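Local coordinates for putative uncharacterized protein (Campylobacter jejuni subsp. jejuni, PDB 4NPX) that is of unknown function but belongs to the DUF2018 family and forms an all-helical assembly of two identical subunits, at residues N100-Y103 and I104-G107; F44-I47 and I48-G51; D83-N86 and F87-E90; M70-L73 and L74-Q77. All blocks are in the same frame, centred on the assembly; numbering follows the deposited sequence.

Contact 1 of 4, residues N100-Y103 and I104-G107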
loop_
_atom_site.group_PDB
_atom_site.type_symbol
_atom_site.label_atom_id
_atom_site.label_comp_id
_atom_site.label_asym_id
_atom_site.label_seq_id
_atom_site.Cartn_x
_atom_site.Cartn_y
_atom_site.Cartn_z
ATOM N N ASN A 100 -5.144 -10.753 -4.059
ATOM C CA ASN A 100 -4.528 -11.335 -5.264
ATOM C C ASN A 100 -4.532 -10.416 -6.447
ATOM O O ASN A 100 -3.531 -10.344 -7.155
ATOM C CB ASN A 100 -5.133 -12.647 -5.618
ATOM C CG ASN A 100 -4.820 -13.699 -4.543
ATOM O OD1 ASN A 100 -3.681 -13.767 -3.974
ATOM N ND2 ASN A 100 -5.822 -14.456 -4.188
ATOM N N ASP A 101 -5.612 -9.686 -6.654
ATOM C CA ASP A 101 -5.675 -8.767 -7.750
ATOM C C ASP A 101 -4.627 -7.655 -7.574
ATOM O O ASP A 101 -4.015 -7.238 -8.563
ATOM C CB ASP A 101 -7.041 -8.105 -7.788
ATOM C CG ASP A 101 -8.195 -9.063 -8.013
ATOM O OD1 ASP A 101 -8.034 -10.079 -8.674
ATOM O OD2 ASP A 101 -9.331 -8.697 -7.636
ATOM N N ILE A 102 -4.407 -7.198 -6.342
ATOM C CA ILE A 102 -3.445 -6.170 -6.007
ATOM C C ILE A 102 -2.006 -6.692 -6.229
ATOM O O ILE A 102 -1.187 -6.000 -6.849
ATOM C CB ILE A 102 -3.645 -5.614 -4.631
ATOM C CG1 ILE A 102 -4.913 -4.715 -4.575
ATOM C CG2 ILE A 102 -2.459 -4.733 -4.247
ATOM C CD1 ILE A 102 -5.064 -4.248 -3.143
ATOM N N TYR A 103 -1.721 -7.901 -5.785
ATOM C CA TYR A 103 -0.427 -8.530 -6.067
ATOM C C TYR A 103 -0.157 -8.500 -7.578
ATOM O O TYR A 103 0.924 -8.103 -8.003
ATOM C CB TYR A 103 -0.325 -9.983 -5.549
ATOM C CG TYR A 103 -0.509 -10.119 -4.053
ATOM C CD1 TYR A 103 0.126 -9.263 -3.157
ATOM C CD2 TYR A 103 -1.224 -11.155 -3.533
ATOM C CE1 TYR A 103 -0.084 -9.354 -1.784
ATOM C CE2 TYR A 103 -1.424 -11.272 -2.142
ATOM C CZ TYR A 103 -0.838 -10.363 -1.269
ATOM O OH TYR A 103 -1.015 -10.502 0.141
ATOM N N ILE A 104 -1.122 -8.963 -8.377
ATOM C CA ILE A 104 -0.974 -8.950 -9.815
ATOM C C ILE A 104 -0.716 -7.571 -10.433
ATOM O O ILE A 104 0.270 -7.397 -11.122
ATOM C CB ILE A 104 -2.186 -9.650 -10.471
ATOM C CG1 ILE A 104 -2.184 -11.100 -10.009
ATOM C CG2 ILE A 104 -2.060 -9.569 -11.963
ATOM C CD1 ILE A 104 -3.433 -11.888 -10.337
ATOM N N GLU A 105 -1.565 -6.616 -10.100
ATOM C CA GLU A 105 -1.606 -5.228 -10.605
ATOM C C GLU A 105 -0.303 -4.519 -10.272
ATOM O O GLU A 105 0.363 -3.950 -11.109
ATOM C CB GLU A 105 -2.741 -4.397 -9.876
ATOM C CG GLU A 105 -2.470 -2.860 -10.012
ATOM C CD GLU A 105 -2.743 -1.956 -8.804
ATOM O OE1 GLU A 105 -3.174 -2.411 -7.712
ATOM O OE2 GLU A 105 -2.485 -0.722 -8.958
ATOM N N LEU A 106 0.063 -4.542 -9.018
ATOM C CA LEU A 106 1.295 -3.820 -8.630
ATOM C C LEU A 106 2.571 -4.498 -9.199
ATOM O O LEU A 106 3.542 -3.836 -9.555
ATOM C CB LEU A 106 1.384 -3.625 -7.119
ATOM C CG LEU A 106 0.436 -2.669 -6.417
ATOM C CD1 LEU A 106 0.762 -2.629 -4.904
ATOM C CD2 LEU A 106 0.551 -1.290 -7.065
ATOM N N GLY A 107 2.582 -5.821 -9.268
ATOM C CA GLY A 107 3.751 -6.528 -9.844
ATOM C C GLY A 107 3.968 -6.156 -11.316
ATOM O O GLY A 107 5.135 -5.954 -11.708
#
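I102 and L106 stand side by side, one turn apart on the alpha-helix 92-111, and point the same way. Start with L106 at CB, which sits 3.5 Å from I102 O, the carbonyl that also takes the L106 backbone N-H. With CG beside the backbone N (chi1 -70°), the chain lies over the preceding turn, L106 CG 3.7 Å from I102 O. At the tip, L106 CD1 reaches the methyl I102 CG2 at 3.9 Å, the closest meeting of the two apolar side chains. This pair faces the core: L106 also packs on F44, V59 and F63 of its own chain and on F64 of the second subunit, whose I68 meets I102.

The neighbouring positions look elsewhere. I104 CG1 folds back along the helix to 3.2 Å from N100 O, on the exposed flank. E105 has CG opposite its backbone N (chi1 160°) and bends at chi2, which brings E105 OE1 4.1 Å from I102 CA, while OE2 is held by K109 in a salt bridge. The turn itself is plain i to i+4 hydrogen bonding: I104, E105, L106 and G107 donate in order to the carbonyls of N100, D101, I102 and Y103. The Y103 side chain touches K41 of helix 40-49 and E61 of the second subunit. N100 OD1 lies in the plane of the Y103 ring, at its edge, 3.6 Å from Y103 CD2.

Contact 2 of 4, residues F44-I47 and I48-G51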
loop_
_atom_site.group_PDB
_atom_site.type_symbol
_atom_site.label_atom_id
_atom_site.label_comp_id
_atom_site.label_asym_id
_atom_site.label_seq_id
_atom_site.Cartn_x
_atom_site.Cartn_y
_atom_site.Cartn_z
ATOM N N PHE A 44 4.634 -11.593 -6.351
ATOM C CA PHE A 44 4.759 -10.145 -6.052
ATOM C C PHE A 44 5.939 -9.859 -5.179
ATOM O O PHE A 44 6.671 -8.891 -5.370
ATOM C CB PHE A 44 3.487 -9.651 -5.385
ATOM C CG PHE A 44 3.615 -8.304 -4.772
ATOM C CD1 PHE A 44 3.566 -7.183 -5.566
ATOM C CD2 PHE A 44 3.720 -8.175 -3.417
ATOM C CE1 PHE A 44 3.648 -5.932 -4.995
ATOM C CE2 PHE A 44 3.790 -6.912 -2.828
ATOM C CZ PHE A 44 3.741 -5.812 -3.649
ATOM N N ILE A 45 6.124 -10.677 -4.164
ATOM C CA ILE A 45 7.265 -10.468 -3.233
ATOM C C ILE A 45 8.611 -10.558 -3.971
ATOM O O ILE A 45 9.532 -9.738 -3.726
ATOM C CB ILE A 45 7.244 -11.476 -2.115
ATOM C CG1 ILE A 45 5.935 -11.400 -1.321
ATOM C CG2 ILE A 45 8.472 -11.242 -1.217
ATOM C CD1 ILE A 45 5.719 -10.052 -0.721
ATOM N N GLU A 46 8.734 -11.569 -4.832
ATOM C CA GLU A 46 9.915 -11.743 -5.657
ATOM C C GLU A 46 10.167 -10.514 -6.544
ATOM O O GLU A 46 11.291 -10.057 -6.718
ATOM C CB GLU A 46 9.765 -12.985 -6.494
ATOM C CG GLU A 46 9.960 -14.218 -5.673
ATOM C CD GLU A 46 10.289 -15.381 -6.560
ATOM O OE1 GLU A 46 9.956 -15.283 -7.763
ATOM O OE2 GLU A 46 10.902 -16.359 -6.056
ATOM N N ILE A 47 9.109 -9.953 -7.093
ATOM C CA ILE A 47 9.166 -8.740 -7.903
ATOM C C ILE A 47 9.683 -7.538 -7.127
ATOM O O ILE A 47 10.540 -6.846 -7.627
ATOM C CB ILE A 47 7.809 -8.450 -8.583
ATOM C CG1 ILE A 47 7.631 -9.471 -9.745
ATOM C CG2 ILE A 47 7.863 -7.070 -9.187
ATOM C CD1 ILE A 47 6.206 -9.556 -10.278
ATOM N N ILE A 48 9.160 -7.334 -5.887
ATOM C CA ILE A 48 9.621 -6.292 -4.956
ATOM C C ILE A 48 11.086 -6.484 -4.610
ATOM O O ILE A 48 11.927 -5.556 -4.780
ATOM C CB ILE A 48 8.746 -6.389 -3.642
ATOM C CG1 ILE A 48 7.675 -5.368 -3.681
ATOM C CG2 ILE A 48 9.542 -6.151 -2.418
ATOM C CD1 ILE A 48 6.971 -5.312 -4.944
ATOM N N GLN A 49 11.418 -7.693 -4.184
ATOM C CA GLN A 49 12.779 -7.962 -3.832
ATOM C C GLN A 49 13.779 -7.658 -4.966
ATOM O O GLN A 49 14.937 -7.353 -4.683
ATOM C CB GLN A 49 12.973 -9.435 -3.349
ATOM C CG GLN A 49 12.346 -9.803 -1.980
ATOM C CD GLN A 49 12.256 -11.328 -1.755
ATOM O OE1 GLN A 49 12.084 -12.148 -2.725
ATOM N NE2 GLN A 49 12.350 -11.736 -0.486
ATOM N N ASN A 50 13.372 -7.842 -6.229
ATOM C CA ASN A 50 14.263 -7.671 -7.370
ATOM C C ASN A 50 14.074 -6.420 -8.175
ATOM O O ASN A 50 14.705 -6.215 -9.236
ATOM C CB ASN A 50 14.178 -8.931 -8.241
ATOM C CG ASN A 50 14.761 -10.127 -7.510
ATOM O OD1 ASN A 50 16.012 -10.247 -7.401
ATOM N ND2 ASN A 50 13.882 -10.987 -6.939
ATOM N N GLY A 51 13.289 -5.534 -7.632
ATOM C CA GLY A 51 12.997 -4.324 -8.345
ATOM C C GLY A 51 14.087 -3.332 -8.190
ATOM O O GLY A 51 14.793 -3.329 -7.170
#
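I48 lays its terminal methyl over one face of the F44 ring, a CH-pi contact at the end of helix 40-49. CD1 of I48 is 3.8 Å from the F44 ring centroid and 29° off the normal, displaced toward the CE1-CZ side of the ring, with I48 CD1 3.4 Å from F44 CE1. The methyl gets there through an unusual first torsion of I48, chi1 -99°, well off a staggered position.

Behind this pair, the helix turn is held by I48 N to F44 O and Q49 N to I45 O. Q49 passes its side chain over I45, with Q49 CD 3.8 Å from I45 CG2, before NE2 bonds to G51 O of the second subunit.

N50 is the first residue to leave helical backbone angles, and there E46 O takes two bonds. N50 N donates at 3.1 Å to E46 O, and N50 ND2 donates to E46 O at 2.8 Å from the opposite face of the carbonyl plane. E46 OE2 forms a salt bridge with K38. The chemistry is therefore divided: carbon on ring inside, and at the helix end a twice-gripped carbonyl, where the ND2 bond, with E46 O close to the N50 amide plane, holds the rotation of that side chain.

Contact 3 of 4, residues D83-N86 and F87-E90; sequences DVKN and FILE
Successive N-H groups of F87, I88, L89 and E90 bond to the carbonyls of D83, V84, K85 and N86, the i to i+4 ladder of the short alpha-helix 81-90; the bond from E90 N to N86 O is 3.0 Å but noticeably bent, at 135°.

On the side turned to the second subunit, I88 is the meeting point. Its CG1 runs back beside the backbone N (chi1 -65°) and lies 3.4 Å from V84 O, which brings I88 CD1 between two neighbours: K85 CD at 4.0 Å from I88 CD1, and V84 CG1 more loosely. K85 and I88 lie alongside each other and point the same way, the aliphatic part of the lysine following the isoleucine before NZ pairs with D66 of the second subunit in a salt bridge. V84 packs on M70 and I88 on A69, both of that same second subunit.

F87 has its CG opposite the backbone N (chi1 177°), which carries the ring off this stretch and onto F94 and I95 of helix 92-111; the side chain also packs against E72 of the second subunit. D83 OD2 accepts a hydrogen bond from T80 N, just before the helix.

L89 and E90 are exposed. L89 brings CG within 3.3 Å of K85 O, and E90 leans back over the previous turn with CG 3.2 Å from N86 O. The side chains of N86 and L89 cross at an angle, and the amide oxygen N86 OD1 ends 3.6 Å from the methyl L89 CD1.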
loop_
_atom_site.group_PDB
_atom_site.type_symbol
_atom_site.label_atom_id
_atom_site.label_comp_id
_atom_site.label_asym_id
_atom_site.label_seq_id
_atom_site.Cartn_x
_atom_site.Cartn_y
_atom_site.Cartn_z
ATOM N N ASP A 83 -13.460 1.217 11.880
ATOM C CA ASP A 83 -14.448 0.743 10.934
ATOM C C ASP A 83 -13.719 0.006 9.817
ATOM O O ASP A 83 -14.234 -0.935 9.259
ATOM C CB ASP A 83 -15.191 1.915 10.299
ATOM C CG ASP A 83 -15.926 2.721 11.285
ATOM O OD1 ASP A 83 -16.341 2.122 12.285
ATOM O OD2 ASP A 83 -16.118 3.949 11.045
ATOM N N VAL A 84 -12.535 0.486 9.448
ATOM C CA VAL A 84 -11.729 -0.139 8.414
ATOM C C VAL A 84 -11.333 -1.562 8.808
ATOM O O VAL A 84 -11.615 -2.479 8.043
ATOM C CB VAL A 84 -10.465 0.709 8.091
ATOM C CG1 VAL A 84 -9.474 -0.094 7.280
ATOM C CG2 VAL A 84 -10.813 2.010 7.367
ATOM N N LYS A 85 -10.752 -1.744 10.014
ATOM C CA LYS A 85 -10.332 -3.074 10.558
ATOM C C LYS A 85 -11.520 -4.034 10.759
ATOM O O LYS A 85 -11.443 -5.239 10.433
ATOM C CB LYS A 85 -9.582 -2.943 11.845
ATOM C CG LYS A 85 -8.214 -2.277 11.651
ATOM C CD LYS A 85 -7.268 -3.215 10.880
ATOM C CE LYS A 85 -5.787 -2.813 10.863
ATOM N NZ LYS A 85 -5.033 -3.644 9.862
ATOM N N ASN A 86 -12.640 -3.514 11.207
ATOM C CA ASN A 86 -13.761 -4.384 11.332
ATOM C C ASN A 86 -14.293 -4.843 9.996
ATOM O O ASN A 86 -14.727 -6.014 9.895
ATOM C CB ASN A 86 -14.765 -3.801 12.267
ATOM C CG ASN A 86 -14.268 -3.875 13.751
ATOM O OD1 ASN A 86 -13.459 -4.754 14.142
ATOM N ND2 ASN A 86 -14.716 -2.945 14.549
ATOM N N PHE A 87 -14.212 -3.968 8.973
ATOM C CA PHE A 87 -14.643 -4.383 7.643
ATOM C C PHE A 87 -13.802 -5.608 7.275
ATOM O O PHE A 87 -14.287 -6.653 6.773
ATOM C CB PHE A 87 -14.517 -3.298 6.545
ATOM C CG PHE A 87 -14.907 -3.793 5.148
ATOM C CD1 PHE A 87 -13.991 -4.477 4.320
ATOM C CD2 PHE A 87 -16.215 -3.616 4.688
ATOM C CE1 PHE A 87 -14.370 -5.016 3.103
ATOM C CE2 PHE A 87 -16.578 -4.092 3.435
ATOM C CZ PHE A 87 -15.671 -4.779 2.646
ATOM N N ILE A 88 -12.522 -5.484 7.504
ATOM C CA ILE A 88 -11.584 -6.586 7.168
ATOM C C ILE A 88 -11.936 -7.885 7.864
ATOM O O ILE A 88 -11.975 -8.945 7.228
ATOM C CB ILE A 88 -10.145 -6.149 7.530
ATOM C CG1 ILE A 88 -9.669 -4.948 6.644
ATOM C CG2 ILE A 88 -9.162 -7.305 7.397
ATOM C CD1 ILE A 88 -8.370 -4.376 7.219
ATOM N N LEU A 89 -12.213 -7.774 9.164
ATOM C CA LEU A 89 -12.498 -8.942 10.010
ATOM C C LEU A 89 -13.805 -9.627 9.670
ATOM O O LEU A 89 -14.003 -10.802 9.925
ATOM C CB LEU A 89 -12.453 -8.526 11.486
ATOM C CG LEU A 89 -11.100 -8.050 12.032
ATOM C CD1 LEU A 89 -11.172 -7.369 13.389
ATOM C CD2 LEU A 89 -10.183 -9.250 12.087
ATOM N N GLU A 90 -14.688 -8.889 9.066
ATOM C CA GLU A 90 -15.994 -9.450 8.690
ATOM C C GLU A 90 -16.137 -9.835 7.213
ATOM O O GLU A 90 -17.169 -10.303 6.817
ATOM C CB GLU A 90 -17.024 -8.385 9.029
ATOM C CG GLU A 90 -17.034 -8.151 10.516
ATOM C CD GLU A 90 -17.847 -6.954 10.918
ATOM O OE1 GLU A 90 -18.272 -6.268 10.015
ATOM O OE2 GLU A 90 -18.101 -6.711 12.145
#

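Contact 4 of 4, residues M70-L73 and L74-Q77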
loop_
_atom_site.group_PDB
_atom_site.type_symbol
_atom_site.label_atom_id
_atom_site.label_comp_id
_atom_site.label_asym_id
_atom_site.label_seq_id
_atom_site.Cartn_x
_atom_site.Cartn_y
_atom_site.Cartn_z
HETATM N N MSE A 70 -7.285 8.298 0.739
HETATM C CA MSE A 70 -8.442 7.583 1.180
HETATM C C MSE A 70 -8.634 7.733 2.647
HETATM O O MSE A 70 -9.751 7.833 3.073
HETATM C CB MSE A 70 -8.333 6.119 0.822
HETATM C CG MSE A 70 -8.408 5.870 -0.677
HETATM SE SE MSE A 70 -8.576 3.979 -1.023
HETATM C CE MSE A 70 -6.779 3.514 -0.578
ATOM N N VAL A 71 -7.584 7.739 3.433
ATOM C CA VAL A 71 -7.740 8.048 4.853
ATOM C C VAL A 71 -8.378 9.433 5.060
ATOM O O VAL A 71 -9.294 9.629 5.885
ATOM C CB VAL A 71 -6.388 7.922 5.585
ATOM C CG1 VAL A 71 -6.457 8.460 6.986
ATOM C CG2 VAL A 71 -5.910 6.493 5.612
ATOM N N GLU A 72 -7.875 10.465 4.378
ATOM C CA GLU A 72 -8.461 11.771 4.537
ATOM C C GLU A 72 -9.925 11.807 4.130
ATOM O O GLU A 72 -10.706 12.435 4.804
ATOM C CB GLU A 72 -7.708 12.823 3.755
ATOM C CG GLU A 72 -6.347 13.035 4.356
ATOM C CD GLU A 72 -6.422 13.399 5.847
ATOM O OE1 GLU A 72 -6.998 14.472 6.191
ATOM O OE2 GLU A 72 -5.784 12.591 6.629
ATOM N N LEU A 73 -10.271 11.200 3.000
ATOM C CA LEU A 73 -11.673 11.181 2.545
ATOM C C LEU A 73 -12.587 10.412 3.519
ATOM O O LEU A 73 -13.703 10.861 3.814
ATOM C CB LEU A 73 -11.826 10.783 1.073
ATOM C CG LEU A 73 -11.108 11.668 0.042
ATOM C CD1 LEU A 73 -11.090 11.043 -1.333
ATOM C CD2 LEU A 73 -11.601 13.091 -0.011
ATOM N N LEU A 74 -12.113 9.315 4.075
ATOM C CA LEU A 74 -12.886 8.586 5.067
ATOM C C LEU A 74 -13.075 9.442 6.329
ATOM O O LEU A 74 -14.198 9.622 6.779
ATOM C CB LEU A 74 -12.282 7.221 5.408
ATOM C CG LEU A 74 -12.524 6.186 4.296
ATOM C CD1 LEU A 74 -11.876 4.850 4.621
ATOM C CD2 LEU A 74 -14.011 5.953 4.022
ATOM N N GLU A 75 -12.014 9.971 6.915
ATOM C CA GLU A 75 -12.186 10.896 8.099
ATOM C C GLU A 75 -13.130 12.076 7.910
ATOM O O GLU A 75 -13.849 12.481 8.836
ATOM C CB GLU A 75 -10.822 11.371 8.580
ATOM C CG GLU A 75 -10.050 10.166 9.096
ATOM C CD GLU A 75 -8.725 10.522 9.685
ATOM O OE1 GLU A 75 -8.549 11.706 10.013
ATOM O OE2 GLU A 75 -7.917 9.601 9.878
ATOM N N LYS A 76 -13.130 12.626 6.714
ATOM C CA LYS A 76 -13.979 13.762 6.332
ATOM C C LYS A 76 -15.390 13.291 6.393
ATOM O O LYS A 76 -16.274 14.104 6.586
ATOM C CB LYS A 76 -13.666 14.303 4.915
ATOM C CG LYS A 76 -12.300 15.005 4.723
ATOM C CD LYS A 76 -12.223 16.412 5.296
ATOM C CE LYS A 76 -10.830 17.014 5.165
ATOM N NZ LYS A 76 -10.438 16.932 3.730
ATOM N N GLN A 77 -15.597 11.998 6.149
ATOM C CA GLN A 77 -16.921 11.307 6.268
ATOM C C GLN A 77 -17.225 10.852 7.675
ATOM O O GLN A 77 -18.246 10.222 7.909
ATOM C CB GLN A 77 -16.971 10.002 5.426
ATOM C CG GLN A 77 -17.629 10.111 4.090
ATOM C CD GLN A 77 -17.314 11.367 3.335
ATOM O OE1 GLN A 77 -18.227 12.061 2.925
ATOM N NE2 GLN A 77 -16.023 11.690 3.176
#
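V71 and E75 lie side by side in the last two turns of the long alpha-helix 53-76, pointing the same way. The valine has CG1 opposite its backbone N (chi1 170°), up against the carboxylate, 3.4 Å from E75 OE2. The glutamate arrives with an extended chain, its CG passing 3.3 Å from V71 O.

E72 instead folds at chi2 (-56°), bringing its carboxylate near that of E75: E72 OE2 and E75 OE1 are 4.5 Å apart, like charges whose repulsion the nearby K76 ammonium probably eases on the E72 side. K76 sets CG beside its backbone N, 3.0 Å from E72 O, the carbonyl that takes the K76 N-H, and bends further out at chi2 and chi4. L74 hugs the helix, with CG 3.4 Å from M70 O, and its side chain packs on L74 of the second subunit. M70, a selenomethionine, packs on H67 of that subunit.

Beyond the helix, Q77 curls back by a bend at chi2. Q77 N donates to L73 O at 3.2 Å, and from the opposite face of that carbonyl Q77 NE2 approaches L73 O at 2.5 Å, short enough to make the exact amide placement doubtful.

How the contacts relate
From the N terminus the chain meets contact 2 at the end of helix 40-49, contact 4 at the end of helix 53-76, contact 3 on helix 81-90 and contact 1 on helix 92-111. Each is a local turn that closes no long loop, and they run in series, none nesting in or crossing another. The length of helix 53-76 carries contact 4 to the far side of the chain's centre from contact 2, their centres about 31 Å apart. Returning, helix 92-111 sets contact 1 against contact 2, where G107 O lies 3.9 Å from I47 CG2. Contact 3 touches contact 4 through V84 CG2 and L74 CD1, 4.1 Å apart. All four meet the second subunit.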